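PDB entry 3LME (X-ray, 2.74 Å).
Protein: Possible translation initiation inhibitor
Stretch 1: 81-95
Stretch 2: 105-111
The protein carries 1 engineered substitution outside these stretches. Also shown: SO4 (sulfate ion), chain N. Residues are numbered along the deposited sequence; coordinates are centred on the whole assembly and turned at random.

Stretch 1 81-95: TDVAKYRPVVNKVQK
Stretch 2 105-111: PRTVLQV

A helix packs nearly antiparallel across a single β-strand, and the contact is held by polar clamps at its two ends with a V83-V108 pair between them. Helix 83-95 and strand 106-110 run at 153° between their N-to-C directions, their axes 8.8 Å apart at closest approach, and together the stretches bury 476 Å². The register agrees with this direction: the CA atoms of V83 and Q110 lie 5.3 Å apart and those of R87 and V108 7.4 Å, so the start of the helix meets the end of the strand.

The strand is extended, with phi/psi from -151/144 at R106 to -84/150 at Q110. Its alternation sends the CA-to-CB bonds of R106, V108 and Q110 toward the helix, while L109 points away and T107 makes no contact. The helix begins after D82, the N-cap (phi/psi -153/90, chi1 t), whose OD1 accepts a weak bond from K85 N at 3.3 Å. The helix is kinked at P88, whose ring nitrogen carries no hydrogen to donate; V89 N has no bond to the turn before and instead reaches Y86 O weakly, at 2.9 Å.

At the helix N terminus, Q110 (chi1 t, chi2 t, chi3 -61°) extends its amide so that OE1 accepts a hydrogen bond from V83 N at 3.1 Å. In the first turn of a helix this NH has no carbonyl of a preceding turn to bind, and the glutamine oxygen supplies an acceptor. The aliphatic part of Q110 also lies against T81, with CG 3.6 Å from T81 O.

In the middle, the buried side chains of V83 (p) and V108 (t) meet, V83 CG2 lying 3.9 Å from V108 CG1; the short, branched, apolar side chains suit a buried contact. R87 CG comes within 4.1 Å of V108 CG1, adding methylene cover. The backbone of V108 is also engaged: its N donates to sulfate O1 at 2.6 Å.

At the other end, R106 reaches from the strand toward the helix with chi1 and chi2 t, chi3 98° and chi4 163°. Its guanidinium is met near its plane by two side-chain oxygens. N91 OD1 accepts from both R106 NH2, at 2.9 Å, and R106 NH1, at 3.0 Å; Q94 OE1 accepts from R106 NH2 at 2.8 Å. Both acceptor residues are m at chi1, and the CB of N91 points sideways while its end comes nearer the strand. V90 (t) places CG1 3.8 Å from R106 NH2, obliquely to the guanidinium plane, a methyl group lying against the guanidinium, beside the two oxygen acceptors.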

# COMPACT_ATOMS: atom_id res chain seq x y z
N THR A 81 5.73 -6.78 -13.59
CA THR A 81 6.48 -8.00 -13.67
C THR A 81 7.88 -7.75 -14.23
O THR A 81 8.80 -8.56 -14.01
CB THR A 81 5.65 -9.01 -14.47
OG1 THR A 81 5.22 -10.01 -13.56
CG2 THR A 81 6.40 -9.64 -15.68
N ASP A 82 8.02 -6.60 -14.92
CA ASP A 82 9.27 -6.16 -15.52
C ASP A 82 9.19 -4.63 -15.58
O ASP A 82 8.72 -4.06 -16.54
CB ASP A 82 9.45 -6.80 -16.90
CG ASP A 82 10.79 -6.44 -17.59
OD1 ASP A 82 11.58 -5.59 -17.09
OD2 ASP A 82 11.04 -7.03 -18.66
N VAL A 83 9.66 -3.96 -14.54
CA VAL A 83 9.62 -2.51 -14.51
C VAL A 83 10.32 -1.89 -15.72
O VAL A 83 9.80 -0.98 -16.35
CB VAL A 83 10.12 -1.95 -13.13
CG1 VAL A 83 11.64 -2.08 -12.97
CG2 VAL A 83 9.67 -0.52 -12.93
N ALA A 84 11.49 -2.40 -16.09
CA ALA A 84 12.17 -1.87 -17.26
C ALA A 84 11.24 -1.87 -18.49
O ALA A 84 11.25 -0.93 -19.28
CB ALA A 84 13.46 -2.65 -17.53
N LYS A 85 10.43 -2.91 -18.63
CA LYS A 85 9.60 -3.09 -19.81
C LYS A 85 8.28 -2.33 -19.78
O LYS A 85 7.88 -1.74 -20.78
CB LYS A 85 9.33 -4.59 -20.04
CG LYS A 85 8.66 -4.91 -21.40
CD LYS A 85 8.89 -6.33 -21.87
CE LYS A 85 7.75 -6.78 -22.79
NZ LYS A 85 7.87 -8.21 -23.22
N TYR A 86 7.60 -2.35 -18.63
CA TYR A 86 6.25 -1.82 -18.53
C TYR A 86 6.09 -0.42 -17.95
O TYR A 86 5.04 0.20 -18.10
CB TYR A 86 5.36 -2.80 -17.79
CG TYR A 86 5.42 -4.17 -18.40
CD1 TYR A 86 5.03 -4.37 -19.72
CD2 TYR A 86 5.87 -5.26 -17.67
CE1 TYR A 86 5.08 -5.62 -20.29
CE2 TYR A 86 5.94 -6.51 -18.23
CZ TYR A 86 5.54 -6.69 -19.54
OH TYR A 86 5.62 -7.94 -20.09
N ARG A 87 7.12 0.09 -17.31
CA ARG A 87 7.01 1.43 -16.79
C ARG A 87 6.65 2.39 -17.94
O ARG A 87 5.75 3.19 -17.79
CB ARG A 87 8.27 1.86 -16.05
CG ARG A 87 7.99 2.86 -14.98
CD ARG A 87 9.10 3.85 -14.83
NE ARG A 87 9.38 4.57 -16.09
CZ ARG A 87 10.52 4.45 -16.80
NH1 ARG A 87 10.68 5.16 -17.92
NH2 ARG A 87 11.50 3.64 -16.39
N PRO A 88 7.35 2.29 -19.09
CA PRO A 88 6.98 3.18 -20.20
C PRO A 88 5.54 2.97 -20.73
O PRO A 88 4.92 3.91 -21.26
CB PRO A 88 8.00 2.84 -21.30
CG PRO A 88 8.74 1.64 -20.82
CD PRO A 88 8.62 1.59 -19.34
N VAL A 89 5.03 1.75 -20.58
CA VAL A 89 3.69 1.47 -21.05
C VAL A 89 2.71 2.14 -20.09
O VAL A 89 1.82 2.89 -20.53
CB VAL A 89 3.43 -0.05 -21.18
CG1 VAL A 89 2.05 -0.30 -21.75
CG2 VAL A 89 4.53 -0.75 -22.04
N VAL A 90 2.89 1.92 -18.79
CA VAL A 90 2.10 2.61 -17.76
C VAL A 90 2.14 4.13 -17.97
O VAL A 90 1.12 4.83 -17.88
CB VAL A 90 2.61 2.22 -16.34
CG1 VAL A 90 1.91 3.01 -15.26
CG2 VAL A 90 2.43 0.75 -16.09
N ASN A 91 3.31 4.66 -18.27
CA ASN A 91 3.41 6.06 -18.61
C ASN A 91 2.48 6.41 -19.78
O ASN A 91 1.60 7.28 -19.64
CB ASN A 91 4.86 6.46 -18.89
CG ASN A 91 5.72 6.41 -17.65
OD1 ASN A 91 5.23 6.38 -16.51
ND2 ASN A 91 7.01 6.41 -17.85
N LYS A 92 2.64 5.70 -20.89
CA LYS A 92 1.86 5.95 -22.08
C LYS A 92 0.34 5.85 -21.78
O LYS A 92 -0.45 6.72 -22.18
CB LYS A 92 2.32 4.97 -23.16
CG LYS A 92 1.39 4.73 -24.28
CD LYS A 92 1.76 5.53 -25.53
CE LYS A 92 0.47 5.97 -26.29
NZ LYS A 92 -0.78 5.13 -26.03
N VAL A 93 -0.06 4.83 -21.05
CA VAL A 93 -1.48 4.68 -20.77
C VAL A 93 -2.02 5.80 -19.89
O VAL A 93 -3.15 6.26 -20.08
CB VAL A 93 -1.80 3.32 -20.18
CG1 VAL A 93 -3.22 3.31 -19.65
CG2 VAL A 93 -1.61 2.22 -21.28
N GLN A 94 -1.20 6.25 -18.94
CA GLN A 94 -1.59 7.35 -18.09
C GLN A 94 -1.65 8.67 -18.88
O GLN A 94 -2.53 9.48 -18.64
CB GLN A 94 -0.70 7.46 -16.86
CG GLN A 94 -1.07 6.51 -15.75
CD GLN A 94 -0.40 6.87 -14.44
OE1 GLN A 94 0.78 6.61 -14.23
NE2 GLN A 94 -1.16 7.49 -13.55
N LYS A 95 -0.75 8.89 -19.84
CA LYS A 95 -0.90 10.06 -20.73
C LYS A 95 -2.24 10.02 -21.47
O LYS A 95 -2.88 11.05 -21.69
CB LYS A 95 0.24 10.19 -21.74
CG LYS A 95 1.39 11.08 -21.25
CD LYS A 95 2.54 11.07 -22.23
CE LYS A 95 3.88 11.30 -21.51
NZ LYS A 95 4.29 12.77 -21.42
N PRO A 105 -0.38 10.82 -7.17
CA PRO A 105 0.82 10.26 -6.59
C PRO A 105 0.86 8.76 -6.89
O PRO A 105 -0.17 8.09 -6.87
CB PRO A 105 0.61 10.47 -5.09
CG PRO A 105 -0.41 11.53 -4.99
CD PRO A 105 -1.31 11.30 -6.14
N ARG A 106 2.05 8.23 -7.12
CA ARG A 106 2.16 6.93 -7.75
C ARG A 106 3.41 6.23 -7.30
O ARG A 106 4.44 6.85 -7.13
CB ARG A 106 2.20 7.14 -9.27
CG ARG A 106 2.62 5.94 -10.06
CD ARG A 106 2.74 6.26 -11.53
NE ARG A 106 4.11 6.53 -11.95
CZ ARG A 106 4.48 6.51 -13.22
NH1 ARG A 106 5.73 6.78 -13.56
NH2 ARG A 106 3.59 6.21 -14.16
N THR A 107 3.35 4.91 -7.16
CA THR A 107 4.54 4.12 -6.93
C THR A 107 4.53 2.87 -7.82
O THR A 107 3.54 2.15 -7.82
CB THR A 107 4.74 3.85 -5.41
OG1 THR A 107 5.70 2.81 -5.24
CG2 THR A 107 3.45 3.42 -4.75
N VAL A 108 5.60 2.64 -8.58
CA VAL A 108 5.72 1.49 -9.51
C VAL A 108 6.83 0.52 -9.07
O VAL A 108 8.01 0.85 -9.11
CB VAL A 108 6.02 1.94 -11.01
CG1 VAL A 108 6.17 0.76 -11.93
CG2 VAL A 108 4.93 2.87 -11.57
N LEU A 109 6.48 -0.70 -8.66
CA LEU A 109 7.51 -1.68 -8.25
C LEU A 109 7.48 -2.93 -9.11
O LEU A 109 6.42 -3.31 -9.60
CB LEU A 109 7.34 -2.13 -6.81
CG LEU A 109 6.62 -1.13 -5.92
CD1 LEU A 109 5.63 -1.90 -5.11
CD2 LEU A 109 7.59 -0.38 -5.05
N GLN A 110 8.64 -3.55 -9.27
CA GLN A 110 8.70 -4.88 -9.88
C GLN A 110 8.42 -5.93 -8.83
O GLN A 110 8.73 -5.75 -7.66
CB GLN A 110 10.06 -5.13 -10.52
CG GLN A 110 10.08 -6.29 -11.48
CD GLN A 110 11.42 -6.39 -12.18
OE1 GLN A 110 11.84 -5.47 -12.90
NE2 GLN A 110 12.13 -7.51 -11.95
N VAL A 111 7.85 -7.04 -9.25
CA VAL A 111 7.40 -8.06 -8.32
C VAL A 111 7.52 -9.39 -9.07
O VAL A 111 7.53 -9.39 -10.29
CB VAL A 111 6.00 -7.65 -7.81
CG1 VAL A 111 4.90 -8.53 -8.35
CG2 VAL A 111 5.98 -7.57 -6.31
S SO4 N . 8.54 4.90 -9.30
O1 SO4 N . 7.87 3.91 -8.47
O2 SO4 N . 7.92 6.23 -9.10
O3 SO4 N . 9.97 4.94 -8.98
O4 SO4 N . 8.42 4.54 -10.72